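Local coordinates for protein pectate lyase (Erwinia chrysanthemi, PDB 1RU4) that cleaves de-esterified pectin (polygalacturonate) by eliminative lysis of its glycosidic bonds, as a parallel beta-helix pectate lyase, at residues A[68-73]-A[108-113]; A[93-98]-A[124-129]. All coordinates share one frame; numbering follows the deposited sequence.

Interaction 1: A[68-73]-A[108-113]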
ATOM      1  N   ASN A  68      21.504   8.273  -4.835  1.00  6.13           N
ATOM      2  CA  ASN A  68      22.136   6.957  -4.701  1.00  6.29           C
ATOM      3  C   ASN A  68      21.181   5.814  -5.066  1.00  7.16           C
ATOM      4  O   ASN A  68      21.337   4.675  -4.615  1.00  7.30           O
ATOM      5  CB  ASN A  68      22.708   6.775  -3.287  1.00  6.31           C
ATOM      6  CG  ASN A  68      21.650   6.875  -2.201  1.00  7.20           C
ATOM      7  OD1 ASN A  68      20.476   7.107  -2.478  1.00  7.75           O
ATOM      8  ND2 ASN A  68      22.069   6.692  -0.953  1.00  6.51           N
ATOM      9  N   THR A  69      20.235   6.141  -5.941  1.00  5.00           N
ATOM     10  CA  THR A  69      19.206   5.235  -6.453  1.00  6.07           C
ATOM     11  C   THR A  69      19.751   3.943  -7.064  1.00  6.25           C
ATOM     12  O   THR A  69      20.802   3.945  -7.703  1.00  6.80           O
ATOM     13  CB  THR A  69      18.397   5.957  -7.558  1.00  4.60           C
ATOM     14  OG1 THR A  69      17.862   7.178  -7.036  1.00  6.45           O
ATOM     15  CG2 THR A  69      17.260   5.085  -8.087  1.00  5.67           C
ATOM     16  N   ILE A  70      19.033   2.844  -6.848  1.00  6.32           N
ATOM     17  CA  ILE A  70      19.326   1.589  -7.534  1.00  5.82           C
ATOM     18  C   ILE A  70      18.265   1.446  -8.623  1.00  6.60           C
ATOM     19  O   ILE A  70      17.065   1.449  -8.333  1.00  5.75           O
ATOM     20  CB  ILE A  70      19.255   0.365  -6.593  1.00  6.68           C
ATOM     21  CG1 ILE A  70      20.318   0.476  -5.499  1.00  7.47           C
ATOM     22  CG2 ILE A  70      19.462  -0.925  -7.396  1.00  6.74           C
ATOM     23  CD1 ILE A  70      20.274  -0.658  -4.484  1.00  8.63           C
ATOM     24  N   THR A  71      18.708   1.359  -9.874  1.00  6.69           N
ATOM     25  CA  THR A  71      17.795   1.235 -11.006  1.00  7.54           C
ATOM     26  C   THR A  71      17.601  -0.216 -11.438  1.00  8.32           C
ATOM     27  O   THR A  71      18.566  -0.954 -11.643  1.00  9.22           O
ATOM     28  CB  THR A  71      18.283   2.063 -12.218  1.00  7.77           C
ATOM     29  OG1 THR A  71      18.291   3.455 -11.876  1.00 10.33           O
ATOM     30  CG2 THR A  71      17.370   1.853 -13.425  1.00 10.49           C
ATOM     31  N   PHE A  72      16.338  -0.612 -11.562  1.00  7.80           N
ATOM     32  CA  PHE A  72      15.972  -1.944 -12.025  1.00  7.20           C
ATOM     33  C   PHE A  72      15.453  -1.808 -13.456  1.00  8.25           C
ATOM     34  O   PHE A  72      14.252  -1.638 -13.679  1.00  7.58           O
ATOM     35  CB  PHE A  72      14.894  -2.545 -11.113  1.00  8.42           C
ATOM     36  CG  PHE A  72      15.356  -2.773  -9.698  1.00  9.15           C
ATOM     37  CD1 PHE A  72      15.495  -1.706  -8.814  1.00  6.96           C
ATOM     38  CD2 PHE A  72      15.668  -4.055  -9.252  1.00  7.22           C
ATOM     39  CE1 PHE A  72      15.942  -1.912  -7.511  1.00  7.76           C
ATOM     40  CE2 PHE A  72      16.116  -4.270  -7.948  1.00  8.71           C
ATOM     41  CZ  PHE A  72      16.253  -3.196  -7.077  1.00  7.59           C
ATOM     42  N   ASN A  73      16.370  -1.848 -14.421  1.00  8.73           N
ATOM     43  CA  ASN A  73      16.001  -1.654 -15.822  1.00  9.20           C
ATOM     44  C   ASN A  73      15.888  -2.940 -16.631  1.00  8.52           C
ATOM     45  O   ASN A  73      15.280  -2.949 -17.701  1.00  9.07           O
ATOM     46  CB  ASN A  73      16.969  -0.684 -16.507  1.00 10.91           C
ATOM     47  CG  ASN A  73      18.375  -1.230 -16.597  1.00 14.70           C
ATOM     48  OD1 ASN A  73      18.948  -1.667 -15.601  1.00 13.44           O
ATOM     49  ND2 ASN A  73      18.939  -1.212 -17.802  1.00 18.21           N
ATOM     50  N   TYR A 108      15.173   8.271  -5.960  1.00  5.40           N
ATOM     51  CA  TYR A 108      14.328   7.189  -5.473  1.00  5.21           C
ATOM     52  C   TYR A 108      15.219   6.130  -4.829  1.00  5.25           C
ATOM     53  O   TYR A 108      16.438   6.144  -5.009  1.00  4.97           O
ATOM     54  CB  TYR A 108      13.565   6.549  -6.638  1.00  4.99           C
ATOM     55  CG  TYR A 108      13.002   7.534  -7.636  1.00  5.04           C
ATOM     56  CD1 TYR A 108      13.325   7.442  -8.989  1.00  5.47           C
ATOM     57  CD2 TYR A 108      12.155   8.564  -7.229  1.00  5.81           C
ATOM     58  CE1 TYR A 108      12.821   8.348  -9.913  1.00  6.96           C
ATOM     59  CE2 TYR A 108      11.643   9.480  -8.149  1.00  6.17           C
ATOM     60  CZ  TYR A 108      11.982   9.364  -9.488  1.00  5.68           C
ATOM     61  OH  TYR A 108      11.483  10.260 -10.408  1.00  7.78           O
ATOM     62  N   GLY A 109      14.614   5.243  -4.048  1.00  4.00           N
ATOM     63  CA  GLY A 109      15.349   4.106  -3.522  1.00  3.69           C
ATOM     64  C   GLY A 109      15.463   3.098  -4.653  1.00  4.76           C
ATOM     65  O   GLY A 109      16.543   2.897  -5.221  1.00  5.43           O
ATOM     66  N   PHE A 110      14.335   2.475  -4.988  1.00  4.77           N
ATOM     67  CA  PHE A 110      14.249   1.550  -6.120  1.00  5.60           C
ATOM     68  C   PHE A 110      13.557   2.255  -7.290  1.00  5.67           C
ATOM     69  O   PHE A 110      12.411   2.679  -7.169  1.00  8.18           O
ATOM     70  CB  PHE A 110      13.422   0.307  -5.759  1.00  5.91           C
ATOM     71  CG  PHE A 110      14.111  -0.664  -4.832  1.00  5.36           C
ATOM     72  CD1 PHE A 110      15.370  -0.398  -4.298  1.00  5.26           C
ATOM     73  CD2 PHE A 110      13.483  -1.861  -4.496  1.00  7.22           C
ATOM     74  CE1 PHE A 110      15.990  -1.311  -3.443  1.00  4.93           C
ATOM     75  CE2 PHE A 110      14.093  -2.780  -3.644  1.00  7.45           C
ATOM     76  CZ  PHE A 110      15.349  -2.505  -3.115  1.00  5.55           C
ATOM     77  N   TYR A 111      14.256   2.390  -8.413  1.00  5.53           N
ATOM     78  CA  TYR A 111      13.668   2.969  -9.618  1.00  5.71           C
ATOM     79  C   TYR A 111      13.418   1.807 -10.577  1.00  5.77           C
ATOM     80  O   TYR A 111      14.350   1.280 -11.186  1.00  6.28           O
ATOM     81  CB  TYR A 111      14.630   3.993 -10.234  1.00  5.85           C
ATOM     82  CG  TYR A 111      14.110   4.751 -11.445  1.00  7.30           C
ATOM     83  CD1 TYR A 111      14.995   5.221 -12.415  1.00  9.27           C
ATOM     84  CD2 TYR A 111      12.750   5.028 -11.607  1.00  7.83           C
ATOM     85  CE1 TYR A 111      14.545   5.949 -13.514  1.00 10.26           C
ATOM     86  CE2 TYR A 111      12.288   5.759 -12.712  1.00  9.34           C
ATOM     87  CZ  TYR A 111      13.196   6.215 -13.656  1.00  9.97           C
ATOM     88  OH  TYR A 111      12.763   6.940 -14.747  1.00 11.94           O
ATOM     89  N   VAL A 112      12.162   1.376 -10.661  1.00  5.67           N
ATOM     90  CA  VAL A 112      11.806   0.210 -11.468  1.00  6.24           C
ATOM     91  C   VAL A 112      11.276   0.607 -12.843  1.00  6.74           C
ATOM     92  O   VAL A 112      10.114   0.986 -12.988  1.00  6.75           O
ATOM     93  CB  VAL A 112      10.769  -0.681 -10.731  1.00  7.08           C
ATOM     94  CG1 VAL A 112      10.500  -1.958 -11.518  1.00  8.14           C
ATOM     95  CG2 VAL A 112      11.268  -1.021  -9.330  1.00  7.67           C
ATOM     96  N   THR A 113      12.145   0.529 -13.848  1.00  6.26           N
ATOM     97  CA  THR A 113      11.775   0.881 -15.217  1.00  7.32           C
ATOM     98  C   THR A 113      11.495  -0.357 -16.060  1.00  7.30           C
ATOM     99  O   THR A 113      10.823  -0.276 -17.092  1.00  8.55           O
ATOM    100  CB  THR A 113      12.878   1.712 -15.906  1.00  8.66           C
ATOM    101  OG1 THR A 113      14.066   0.920 -16.043  1.00  9.78           O
ATOM    102  CG2 THR A 113      13.197   2.950 -15.091  1.00  9.03           C
TER
HETATM  103  O   HOH W   1      13.870  -0.684 -18.618  1.00 18.47           O
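Two successive coils of the right-handed parallel beta-helix meet where strand 70-72 pairs in parallel with strand 110-112, Ile-70 lying beside Phe-110, Thr-71 beside Tyr-111 and Phe-72 beside Val-112. The backbone bonds alternate across the pair: Ile-70 N gives to Gly-109 O, Tyr-111 N to Ile-70 O at 3.0 Å, and Phe-72 N to Tyr-111 O. The last bond is less regular, since Thr-113 N approaches Phe-72 O from above the carbonyl plane, with an N-H...O angle of 139°. Ahead of the strands, Thr-69 reaches over with both branches. Its OG1 donates to Tyr-108 O at 2.7 Å, while CG2, held anti to the backbone N (chi1 -56° for OG1), packs against Tyr-111 CB at 3.6 Å.

On the face that carries Ile-70, Phe-72, Phe-110 and Val-112, the edge of the Phe-72 ring meets a face of Phe-110. Phe-72 CE1 comes to 3.5 Å from Phe-110 CG, and the planes are inclined at 54°. Trp-117 and Phe-119 add further edge-to-face partners for Phe-72, so this face belongs to the aromatic interior. On the other face Thr-71 runs alongside Tyr-111, its OG1 at the ring edge, 3.8 Å from Tyr-111 CD1. The Tyr-111 ring itself is sandwiched between Tyr-108 CE1 and Thr-113 CG2. A water links Asn-73 O with Thr-113 OG1 at the strand ends. Parallel strands of successive coils paired in register, with aromatic side chains packed into the interior, are characteristic of the parallel beta-helix of pectate lyases.

Interaction 2: A[93-98]-A[124-129]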
ATOM      1  N   VAL A  93      16.334  -5.281   4.478  1.00  5.05           N
ATOM      2  CA  VAL A  93      16.095  -3.840   4.508  1.00  5.95           C
ATOM      3  C   VAL A  93      17.178  -3.072   3.755  1.00  6.10           C
ATOM      4  O   VAL A  93      18.357  -3.160   4.092  1.00  7.17           O
ATOM      5  CB  VAL A  93      16.033  -3.320   5.969  1.00  6.03           C
ATOM      6  CG1 VAL A  93      15.796  -1.815   5.990  1.00  7.85           C
ATOM      7  CG2 VAL A  93      14.930  -4.037   6.740  1.00  8.22           C
ATOM      8  N   PHE A  94      16.768  -2.342   2.720  1.00  4.97           N
ATOM      9  CA  PHE A  94      17.681  -1.494   1.956  1.00  5.66           C
ATOM     10  C   PHE A  94      17.612  -0.070   2.495  1.00  5.86           C
ATOM     11  O   PHE A  94      16.598   0.617   2.345  1.00  5.52           O
ATOM     12  CB  PHE A  94      17.332  -1.529   0.463  1.00  6.01           C
ATOM     13  CG  PHE A  94      17.636  -2.849  -0.195  1.00  6.62           C
ATOM     14  CD1 PHE A  94      16.855  -3.969   0.070  1.00  7.29           C
ATOM     15  CD2 PHE A  94      18.716  -2.974  -1.066  1.00  7.23           C
ATOM     16  CE1 PHE A  94      17.145  -5.198  -0.518  1.00  6.75           C
ATOM     17  CE2 PHE A  94      19.015  -4.200  -1.661  1.00  7.17           C
ATOM     18  CZ  PHE A  94      18.227  -5.315  -1.386  1.00  8.16           C
ATOM     19  N   ASP A  95      18.694   0.345   3.152  1.00  4.75           N
ATOM     20  CA  ASP A  95      18.782   1.649   3.801  1.00  5.36           C
ATOM     21  C   ASP A  95      19.615   2.600   2.946  1.00  5.73           C
ATOM     22  O   ASP A  95      20.824   2.419   2.806  1.00  6.54           O
ATOM     23  CB  ASP A  95      19.427   1.473   5.184  1.00  5.45           C
ATOM     24  CG  ASP A  95      19.448   2.751   6.006  1.00  7.58           C
ATOM     25  OD1 ASP A  95      18.964   3.800   5.538  1.00  7.09           O
ATOM     26  OD2 ASP A  95      19.953   2.694   7.147  1.00 10.68           O
ATOM     27  N   PHE A  96      18.961   3.619   2.395  1.00  5.59           N
ATOM     28  CA  PHE A  96      19.631   4.582   1.525  1.00  5.31           C
ATOM     29  C   PHE A  96      20.312   5.745   2.247  1.00  5.66           C
ATOM     30  O   PHE A  96      20.820   6.675   1.617  1.00  5.72           O
ATOM     31  CB  PHE A  96      18.683   5.045   0.418  1.00  5.68           C
ATOM     32  CG  PHE A  96      18.410   3.980  -0.611  1.00  5.26           C
ATOM     33  CD1 PHE A  96      17.456   2.990  -0.377  1.00  4.75           C
ATOM     34  CD2 PHE A  96      19.145   3.936  -1.794  1.00  5.33           C
ATOM     35  CE1 PHE A  96      17.242   1.971  -1.304  1.00  5.01           C
ATOM     36  CE2 PHE A  96      18.939   2.922  -2.726  1.00  5.07           C
ATOM     37  CZ  PHE A  96      17.986   1.937  -2.481  1.00  5.09           C
ATOM     38  N   SER A  97      20.291   5.685   3.577  1.00  5.44           N
ATOM     39  CA  SER A  97      21.105   6.541   4.443  1.00  6.10           C
ATOM     40  C   SER A  97      20.930   8.062   4.452  1.00  6.77           C
ATOM     41  O   SER A  97      21.783   8.769   4.995  1.00  6.90           O
ATOM     42  CB  SER A  97      22.587   6.219   4.213  1.00  7.94           C
ATOM     43  OG  SER A  97      22.837   4.829   4.336  1.00  7.76           O
ATOM     44  N   PHE A  98      19.845   8.579   3.888  1.00  6.47           N
ATOM     45  CA  PHE A  98      19.653  10.028   3.885  1.00  5.53           C
ATOM     46  C   PHE A  98      19.329  10.607   5.257  1.00  5.81           C
ATOM     47  O   PHE A  98      18.524  10.046   6.000  1.00  5.49           O
ATOM     48  CB  PHE A  98      18.539  10.432   2.914  1.00  5.14           C
ATOM     49  CG  PHE A  98      19.026  10.738   1.533  1.00  4.71           C
ATOM     50  CD1 PHE A  98      19.361   9.714   0.658  1.00  5.63           C
ATOM     51  CD2 PHE A  98      19.168  12.059   1.112  1.00  6.75           C
ATOM     52  CE1 PHE A  98      19.836   9.997  -0.621  1.00  6.21           C
ATOM     53  CE2 PHE A  98      19.641  12.353  -0.164  1.00  6.62           C
ATOM     54  CZ  PHE A  98      19.976  11.319  -1.032  1.00  4.79           C
ATOM     55  N   VAL A 124      12.423  -0.709   1.801  1.00  4.82           N
ATOM     56  CA  VAL A 124      13.206   0.456   1.389  1.00  4.29           C
ATOM     57  C   VAL A 124      12.988   1.553   2.425  1.00  4.59           C
ATOM     58  O   VAL A 124      11.846   1.891   2.756  1.00  5.34           O
ATOM     59  CB  VAL A 124      12.778   0.997   0.001  1.00  3.50           C
ATOM     60  CG1 VAL A 124      13.573   2.258  -0.344  1.00  3.69           C
ATOM     61  CG2 VAL A 124      12.992  -0.060  -1.068  1.00  4.56           C
ATOM     62  N   THR A 125      14.086   2.101   2.936  1.00  3.25           N
ATOM     63  CA  THR A 125      14.017   3.158   3.937  1.00  4.93           C
ATOM     64  C   THR A 125      15.102   4.212   3.714  1.00  4.66           C
ATOM     65  O   THR A 125      16.159   3.924   3.149  1.00  4.87           O
ATOM     66  CB  THR A 125      14.116   2.574   5.380  1.00  5.35           C
ATOM     67  OG1 THR A 125      13.794   3.591   6.337  1.00  5.90           O
ATOM     68  CG2 THR A 125      15.518   2.040   5.665  1.00  5.17           C
ATOM     69  N   ARG A 126      14.799   5.437   4.136  1.00  3.31           N
ATOM     70  CA  ARG A 126      15.698   6.589   4.045  1.00  4.04           C
ATOM     71  C   ARG A 126      16.188   6.939   2.639  1.00  3.66           C
ATOM     72  O   ARG A 126      17.310   7.419   2.459  1.00  4.35           O
ATOM     73  CB  ARG A 126      16.874   6.452   5.026  1.00  4.18           C
ATOM     74  CG  ARG A 126      16.426   6.306   6.477  1.00  5.58           C
ATOM     75  CD  ARG A 126      17.495   6.750   7.463  1.00  5.47           C
ATOM     76  NE  ARG A 126      18.703   5.931   7.405  1.00  6.07           N
ATOM     77  CZ  ARG A 126      19.818   6.200   8.076  1.00  6.49           C
ATOM     78  NH1 ARG A 126      19.888   7.270   8.857  1.00  9.39           N
ATOM     79  NH2 ARG A 126      20.858   5.384   7.987  1.00  8.21           N
ATOM     80  N   ALA A 127      15.332   6.706   1.646  1.00  4.08           N
ATOM     81  CA  ALA A 127      15.615   7.111   0.272  1.00  4.51           C
ATOM     82  C   ALA A 127      15.547   8.637   0.185  1.00  5.68           C
ATOM     83  O   ALA A 127      14.823   9.275   0.955  1.00  5.83           O
ATOM     84  CB  ALA A 127      14.609   6.481  -0.687  1.00  3.79           C
ATOM     85  N   GLY A 128      16.297   9.211  -0.754  1.00  6.67           N
ATOM     86  CA  GLY A 128      16.334  10.659  -0.915  1.00  5.84           C
ATOM     87  C   GLY A 128      15.088  11.283  -1.517  1.00  5.25           C
ATOM     88  O   GLY A 128      14.988  12.506  -1.616  1.00  4.99           O
ATOM     89  N   TYR A 129      14.155  10.435  -1.937  1.00  5.91           N
ATOM     90  CA  TYR A 129      12.873  10.861  -2.491  1.00  4.85           C
ATOM     91  C   TYR A 129      11.948   9.644  -2.334  1.00  4.95           C
ATOM     92  O   TYR A 129      11.968   9.015  -1.275  1.00  5.33           O
ATOM     93  CB  TYR A 129      13.035  11.313  -3.957  1.00  5.27           C
ATOM     94  CG  TYR A 129      12.302  12.606  -4.300  1.00  4.65           C
ATOM     95  CD1 TYR A 129      12.205  13.648  -3.374  1.00  4.54           C
ATOM     96  CD2 TYR A 129      11.681  12.772  -5.541  1.00  5.26           C
ATOM     97  CE1 TYR A 129      11.504  14.822  -3.671  1.00  5.67           C
ATOM     98  CE2 TYR A 129      10.977  13.942  -5.849  1.00  6.92           C
ATOM     99  CZ  TYR A 129      10.892  14.959  -4.910  1.00  5.18           C
ATOM    100  OH  TYR A 129      10.178  16.104  -5.202  1.00  6.48           O
TER
HETATM  101  O   HOH W   2      18.378   9.792   8.894  1.00 13.23           O
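Phe-98 and Gly-128 pack tightly between segments 93-98 and 124-129: Gly-128 CA sits over the centre of the Phe-98 ring, 3.4 Å from its centroid and 6° off the ring normal. Phe-98 N donates to Arg-126 O in the carbonyl plane, on a lone pair, which holds the Phe-98 backbone against the neighbouring turn. Further back, the parallel strands are joined by Thr-125 N to Phe-94 O and by Phe-96 N to Thr-125 O, the latter at 2.9 Å. The Phe-96 ring lies on the interior side. Its CE1 touches Val-124 CG1 at 3.8 Å, and the ring edge faces Thr-125 O. Phe-110 touches both Phe-96 and Val-124.

The opposite side is polar and hydrated. Asp-95, with CG anti to its backbone N (chi1 -175°), extends to Arg-126, whose chain bends at chi3 to present the side of its guanidinium. Arg-126 NE meets the syn lone pair of Asp-95 OD1 at 2.8 Å, and NH2 donates to OD2 at 3.0 Å, from the syn side but tilted out of the carboxylate plane; the two planes are 43° apart, so the grip is bidentate but twisted. OD1 also accepts Ser-97 N, from above the carboxylate plane, completing an Asx turn, while Ser-97 CA lies over one face of the guanidinium. A water bridges Arg-126 NH1 to Phe-98 O, which Arg-150 also reaches. Two charges thus compensate each other at this edge, and the two hydrogen bonds accepted by OD1 probably help to keep the carboxylate ionised and fix the turn that leaves the strand.

In the fold
From the N terminus the chain passes through 68-73, then 93-98, then 108-113 and finally 124-129, so the two contacts cross rather than nest. Interaction 1 closes a loop of 34 intervening residues and interaction 2 one of 25; each joins a coil of the beta-helix to the next, on different faces of the coil. Their centres are 12 Å apart, and they touch directly. Asn-68 ND2 probably donates to Phe-96 O of the next coil and Gly-109 packs on Ala-127 of the one after, while Phe-96 CZ meets Gly-109 O within the shared middle coil. Together they tie three consecutive coils toward the N-terminal end of the beta-helix.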